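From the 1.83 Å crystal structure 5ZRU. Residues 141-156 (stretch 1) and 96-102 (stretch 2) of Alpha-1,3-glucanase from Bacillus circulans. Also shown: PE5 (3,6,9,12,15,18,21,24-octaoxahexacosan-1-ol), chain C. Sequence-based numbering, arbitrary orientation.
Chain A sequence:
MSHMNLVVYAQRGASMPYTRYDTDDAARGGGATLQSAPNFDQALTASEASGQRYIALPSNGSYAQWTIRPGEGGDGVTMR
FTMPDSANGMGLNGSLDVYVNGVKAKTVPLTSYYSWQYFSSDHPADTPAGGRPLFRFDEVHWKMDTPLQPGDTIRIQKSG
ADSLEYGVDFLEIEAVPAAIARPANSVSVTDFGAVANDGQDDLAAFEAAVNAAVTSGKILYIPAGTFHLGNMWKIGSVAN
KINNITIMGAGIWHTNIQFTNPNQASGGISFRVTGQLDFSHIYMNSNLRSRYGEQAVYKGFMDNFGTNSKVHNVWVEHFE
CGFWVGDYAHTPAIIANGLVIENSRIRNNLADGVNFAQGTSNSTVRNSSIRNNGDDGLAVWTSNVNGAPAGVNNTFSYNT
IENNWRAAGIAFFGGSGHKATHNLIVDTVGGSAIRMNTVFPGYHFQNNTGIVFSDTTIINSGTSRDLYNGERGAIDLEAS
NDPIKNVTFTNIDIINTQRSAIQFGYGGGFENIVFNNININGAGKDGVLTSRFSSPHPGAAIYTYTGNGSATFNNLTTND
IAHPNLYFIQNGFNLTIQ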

# COMPACT_ATOMS: atom_id res chain seq x y z
N HIS A 141 3.78 -10.63 -11.51
CA HIS A 141 5.02 -11.34 -11.18
C HIS A 141 5.00 -12.71 -11.83
O HIS A 141 3.95 -13.25 -12.17
CB HIS A 141 5.25 -11.44 -9.65
CG HIS A 141 4.22 -12.25 -8.91
ND1 HIS A 141 2.99 -11.75 -8.54
CD2 HIS A 141 4.27 -13.52 -8.43
CE1 HIS A 141 2.32 -12.68 -7.88
NE2 HIS A 141 3.07 -13.77 -7.81
N TRP A 142 6.20 -13.26 -12.04
CA TRP A 142 6.33 -14.57 -12.66
C TRP A 142 7.66 -15.17 -12.22
O TRP A 142 8.53 -14.47 -11.69
CB TRP A 142 6.24 -14.49 -14.19
CG TRP A 142 7.38 -13.71 -14.83
CD1 TRP A 142 8.58 -14.21 -15.25
CD2 TRP A 142 7.41 -12.31 -15.13
NE1 TRP A 142 9.36 -13.21 -15.78
CE2 TRP A 142 8.67 -12.03 -15.72
CE3 TRP A 142 6.50 -11.26 -14.96
CZ2 TRP A 142 9.03 -10.76 -16.14
CZ3 TRP A 142 6.87 -9.98 -15.37
CH2 TRP A 142 8.12 -9.74 -15.96
N LYS A 143 7.81 -16.47 -12.45
CA LYS A 143 9.04 -17.18 -12.12
C LYS A 143 9.74 -17.61 -13.40
O LYS A 143 9.09 -18.07 -14.34
CB LYS A 143 8.76 -18.41 -11.25
CG LYS A 143 8.35 -18.08 -9.83
CD LYS A 143 8.12 -19.34 -9.01
CE LYS A 143 6.90 -20.12 -9.49
NZ LYS A 143 6.56 -21.22 -8.53
N MET A 144 11.06 -17.44 -13.42
CA MET A 144 11.88 -17.89 -14.53
C MET A 144 12.20 -19.37 -14.39
O MET A 144 12.27 -19.90 -13.28
CB MET A 144 13.18 -17.08 -14.57
CG MET A 144 12.98 -15.58 -14.52
SD MET A 144 12.07 -15.02 -15.96
CE MET A 144 13.21 -15.42 -17.27
N ASP A 145 12.42 -20.04 -15.52
CA ASP A 145 12.77 -21.46 -15.48
C ASP A 145 14.10 -21.70 -14.80
O ASP A 145 14.30 -22.76 -14.18
CB ASP A 145 12.80 -22.06 -16.88
CG ASP A 145 11.45 -22.04 -17.56
OD1 ASP A 145 11.41 -22.26 -18.79
OD2 ASP A 145 10.44 -21.80 -16.86
N THR A 146 15.05 -20.78 -14.94
CA THR A 146 16.31 -20.85 -14.22
C THR A 146 16.62 -19.47 -13.66
O THR A 146 16.23 -18.45 -14.26
CB THR A 146 17.47 -21.32 -15.11
OG1 THR A 146 17.72 -20.33 -16.12
CG2 THR A 146 17.13 -22.65 -15.79
N PRO A 147 17.31 -19.39 -12.53
CA PRO A 147 17.60 -18.08 -11.93
C PRO A 147 18.46 -17.21 -12.84
O PRO A 147 19.40 -17.68 -13.48
CB PRO A 147 18.34 -18.43 -10.63
CG PRO A 147 17.95 -19.84 -10.33
CD PRO A 147 17.78 -20.50 -11.68
N LEU A 148 18.11 -15.93 -12.89
CA LEU A 148 18.98 -14.93 -13.48
C LEU A 148 20.27 -14.80 -12.68
O LEU A 148 20.25 -14.81 -11.44
CB LEU A 148 18.25 -13.58 -13.52
CG LEU A 148 16.99 -13.56 -14.38
CD1 LEU A 148 16.04 -12.46 -13.93
CD2 LEU A 148 17.35 -13.39 -15.86
N GLN A 149 21.38 -14.67 -13.38
CA GLN A 149 22.70 -14.59 -12.78
C GLN A 149 23.36 -13.26 -13.14
O GLN A 149 23.02 -12.65 -14.17
CB GLN A 149 23.60 -15.74 -13.27
CG GLN A 149 22.94 -17.11 -13.26
CD GLN A 149 23.48 -17.99 -12.15
OE1 GLN A 149 23.72 -17.53 -11.04
NE2 GLN A 149 23.68 -19.27 -12.46
N PRO A 150 24.29 -12.77 -12.32
CA PRO A 150 25.02 -11.55 -12.67
C PRO A 150 25.56 -11.60 -14.09
O PRO A 150 26.11 -12.62 -14.54
CB PRO A 150 26.15 -11.51 -11.64
CG PRO A 150 25.56 -12.21 -10.44
CD PRO A 150 24.68 -13.29 -10.99
N GLY A 151 25.37 -10.51 -14.83
CA GLY A 151 25.74 -10.46 -16.22
C GLY A 151 24.65 -10.83 -17.20
O GLY A 151 24.74 -10.47 -18.38
N ASP A 152 23.62 -11.56 -16.75
CA ASP A 152 22.49 -11.84 -17.62
C ASP A 152 21.80 -10.53 -18.00
O ASP A 152 21.79 -9.57 -17.22
CB ASP A 152 21.47 -12.75 -16.93
CG ASP A 152 21.89 -14.21 -16.91
OD1 ASP A 152 22.85 -14.59 -17.63
OD2 ASP A 152 21.26 -14.97 -16.15
N THR A 153 21.23 -10.49 -19.19
CA THR A 153 20.38 -9.38 -19.58
C THR A 153 18.94 -9.87 -19.63
O THR A 153 18.67 -10.92 -20.22
CB THR A 153 20.79 -8.80 -20.93
OG1 THR A 153 20.69 -9.81 -21.93
CG2 THR A 153 22.22 -8.28 -20.86
N ILE A 154 18.04 -9.15 -18.98
CA ILE A 154 16.62 -9.44 -19.07
C ILE A 154 15.97 -8.27 -19.79
O ILE A 154 16.18 -7.10 -19.43
CB ILE A 154 15.99 -9.71 -17.69
CG1 ILE A 154 14.47 -9.93 -17.82
CG2 ILE A 154 16.38 -8.60 -16.70
CD1 ILE A 154 13.80 -10.53 -16.56
N ARG A 155 15.24 -8.58 -20.86
CA ARG A 155 14.63 -7.58 -21.72
C ARG A 155 13.13 -7.75 -21.66
O ARG A 155 12.63 -8.88 -21.75
CB ARG A 155 15.11 -7.72 -23.17
CG ARG A 155 14.35 -6.84 -24.14
CD ARG A 155 14.77 -7.07 -25.59
NE ARG A 155 16.17 -6.74 -25.81
CZ ARG A 155 16.69 -6.47 -27.00
NH1 ARG A 155 15.92 -6.48 -28.09
NH2 ARG A 155 17.98 -6.19 -27.11
N ILE A 156 12.42 -6.64 -21.48
CA ILE A 156 10.97 -6.57 -21.60
C ILE A 156 10.66 -5.90 -22.93
O ILE A 156 11.07 -4.76 -23.16
CB ILE A 156 10.34 -5.78 -20.44
CG1 ILE A 156 10.82 -6.30 -19.07
CG2 ILE A 156 8.82 -5.82 -20.55
CD1 ILE A 156 10.58 -7.78 -18.83
C48 PE5 C . -9.75 -14.06 -12.69
C50 PE5 C . -9.46 -12.55 -12.67
O1 PE5 C . -9.43 -12.05 -13.98
C1 PE5 C . -9.25 -10.66 -14.08
C2 PE5 C . -9.03 -10.24 -15.53
O2 PE5 C . -7.84 -10.79 -16.01
C3 PE5 C . -7.58 -10.61 -17.37
C4 PE5 C . -6.28 -11.32 -17.76
O3 PE5 C . -5.23 -10.85 -16.96
C5 PE5 C . -3.95 -11.35 -17.26
C6 PE5 C . -3.24 -11.80 -15.97
O4 PE5 C . -2.53 -10.76 -15.36
C7 PE5 C . -2.59 -10.71 -13.96
C8 PE5 C . -2.20 -12.06 -13.35
O5 PE5 C . -2.60 -12.11 -12.02
C9 PE5 C . -2.54 -13.38 -11.43
C10 PE5 C . -1.34 -13.43 -10.49
O6 PE5 C . -0.53 -14.51 -10.83
C11 PE5 C . 0.79 -14.42 -10.38
C12 PE5 C . 1.65 -15.49 -11.04
O7 PE5 C . 2.13 -16.30 -10.02
C13 PE5 C . 3.46 -16.72 -10.17
C14 PE5 C . 3.63 -18.03 -9.41
O8 PE5 C . 2.45 -18.77 -9.52
C15 PE5 C . 2.41 -19.98 -8.82
C16 PE5 C . 2.27 -21.14 -9.81
O52 PE5 C . 0.98 -21.68 -9.77
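Stretch 2 96-102: LDVYVNG

Leu96 to Val100 are the last five residues of an extended strand that begins earlier in the chain; Asn101 and Gly102 lie in the loop that follows. The strand runs antiparallel to strand 153-156, with 164° between their directions and a closest axial approach of 4.7 Å, and it passes strand 141-144 at 10.9 Å and a crossing angle of -31°, a separation bridged by side chains rather than by backbone.

Leu96 points toward stretch 1 and places CD1 3.7 Å from CG2 of Ile156. At Asp97 the CA-to-CB bond points sideways and the end of the side chain leads away from stretch 1, but the backbone carbonyl remains engaged: Asp97 O receives a CA-H...O contact from Ile156 CA at 3.4 Å. Val98 pairs with Ile156 across a non-hydrogen-bonded position (CA-CA 4.9 Å) and, with chi1 at -179°, sends CG2 to within 3.6 Å of Trp142 CZ2 and 4.0 Å of Ile156 CD1, while its CG1 lies 4.0 Å from Ile154 CG1.

Tyr99 occupies the other face, paired with Arg155. Two backbone hydrogen bonds close this pair, Tyr99 N to Arg155 O at 2.9 Å and Arg155 N to Tyr99 O at 2.8 Å, and the side chains start close, Tyr99 CB to Arg155 CB 4.2 Å, and then diverge, with Arg155 CD oblique to the Tyr99 ring. Val100 returns to the face of Val98, opposite Ile154 (CA-CA 4.7 Å). Its CG2 meets Met144 CE at 3.5 Å and its CG1 meets Leu148 CD2 at 3.8 Å, so the apolar layer reaches beyond the paired strand.

At Asn101 the backbone turns out of the extended conformation (phi/psi 52/36°), yet Asn101 N still donates to Thr153 O at 2.9 Å. The side chain continues the pairing: Asn101 OD1 accepts from Thr153 N at 3.0 Å, and Asn101 ND2 donates almost linearly to Asp152 OD1 at 2.9 Å. Gly102, with phi at 87°, donates through its N to the oxygen of a water, the Gly102 N to water O distance being 3.1 Å.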

# COMPACT_ATOMS: atom_id res chain seq x y z
N LEU A 96 3.37 -8.66 -22.62
CA LEU A 96 4.72 -8.25 -22.99
C LEU A 96 5.61 -9.50 -22.99
O LEU A 96 5.33 -10.46 -22.27
CB LEU A 96 5.29 -7.19 -22.04
CG LEU A 96 4.78 -5.75 -22.22
CD1 LEU A 96 5.28 -4.86 -21.09
CD2 LEU A 96 5.21 -5.16 -23.57
N ASP A 97 6.66 -9.47 -23.81
CA ASP A 97 7.57 -10.59 -23.96
C ASP A 97 8.82 -10.38 -23.11
O ASP A 97 9.27 -9.25 -22.90
CB ASP A 97 7.99 -10.77 -25.42
CG ASP A 97 6.85 -11.30 -26.30
OD1 ASP A 97 5.83 -11.76 -25.75
OD2 ASP A 97 6.97 -11.25 -27.54
N VAL A 98 9.38 -11.49 -22.61
CA VAL A 98 10.58 -11.48 -21.78
C VAL A 98 11.66 -12.27 -22.50
O VAL A 98 11.42 -13.41 -22.92
CB VAL A 98 10.30 -12.10 -20.39
CG1 VAL A 98 11.56 -12.06 -19.52
CG2 VAL A 98 9.12 -11.39 -19.72
N TYR A 99 12.83 -11.66 -22.67
CA TYR A 99 14.00 -12.32 -23.24
C TYR A 99 15.11 -12.32 -22.20
O TYR A 99 15.30 -11.35 -21.48
CB TYR A 99 14.50 -11.62 -24.52
CG TYR A 99 13.52 -11.65 -25.67
CD1 TYR A 99 12.45 -10.77 -25.72
CD2 TYR A 99 13.67 -12.55 -26.71
CE1 TYR A 99 11.55 -10.79 -26.77
CE2 TYR A 99 12.78 -12.58 -27.78
CZ TYR A 99 11.72 -11.69 -27.80
OH TYR A 99 10.83 -11.71 -28.84
N VAL A 100 15.86 -13.42 -22.14
CA VAL A 100 17.06 -13.50 -21.31
C VAL A 100 18.23 -13.80 -22.23
O VAL A 100 18.23 -14.82 -22.92
CB VAL A 100 16.94 -14.56 -20.22
CG1 VAL A 100 18.20 -14.57 -19.37
CG2 VAL A 100 15.72 -14.29 -19.36
N ASN A 101 19.21 -12.90 -22.24
CA ASN A 101 20.39 -13.04 -23.10
C ASN A 101 19.97 -13.29 -24.55
O ASN A 101 20.60 -14.05 -25.28
CB ASN A 101 21.30 -14.16 -22.59
CG ASN A 101 21.81 -13.88 -21.19
OD1 ASN A 101 22.17 -12.75 -20.88
ND2 ASN A 101 21.86 -14.90 -20.35
N GLY A 102 18.87 -12.65 -24.96
CA GLY A 102 18.37 -12.73 -26.32
C GLY A 102 17.45 -13.90 -26.60
O GLY A 102 16.88 -13.95 -27.70
O HOH W 1 17.73 -10.31 -23.37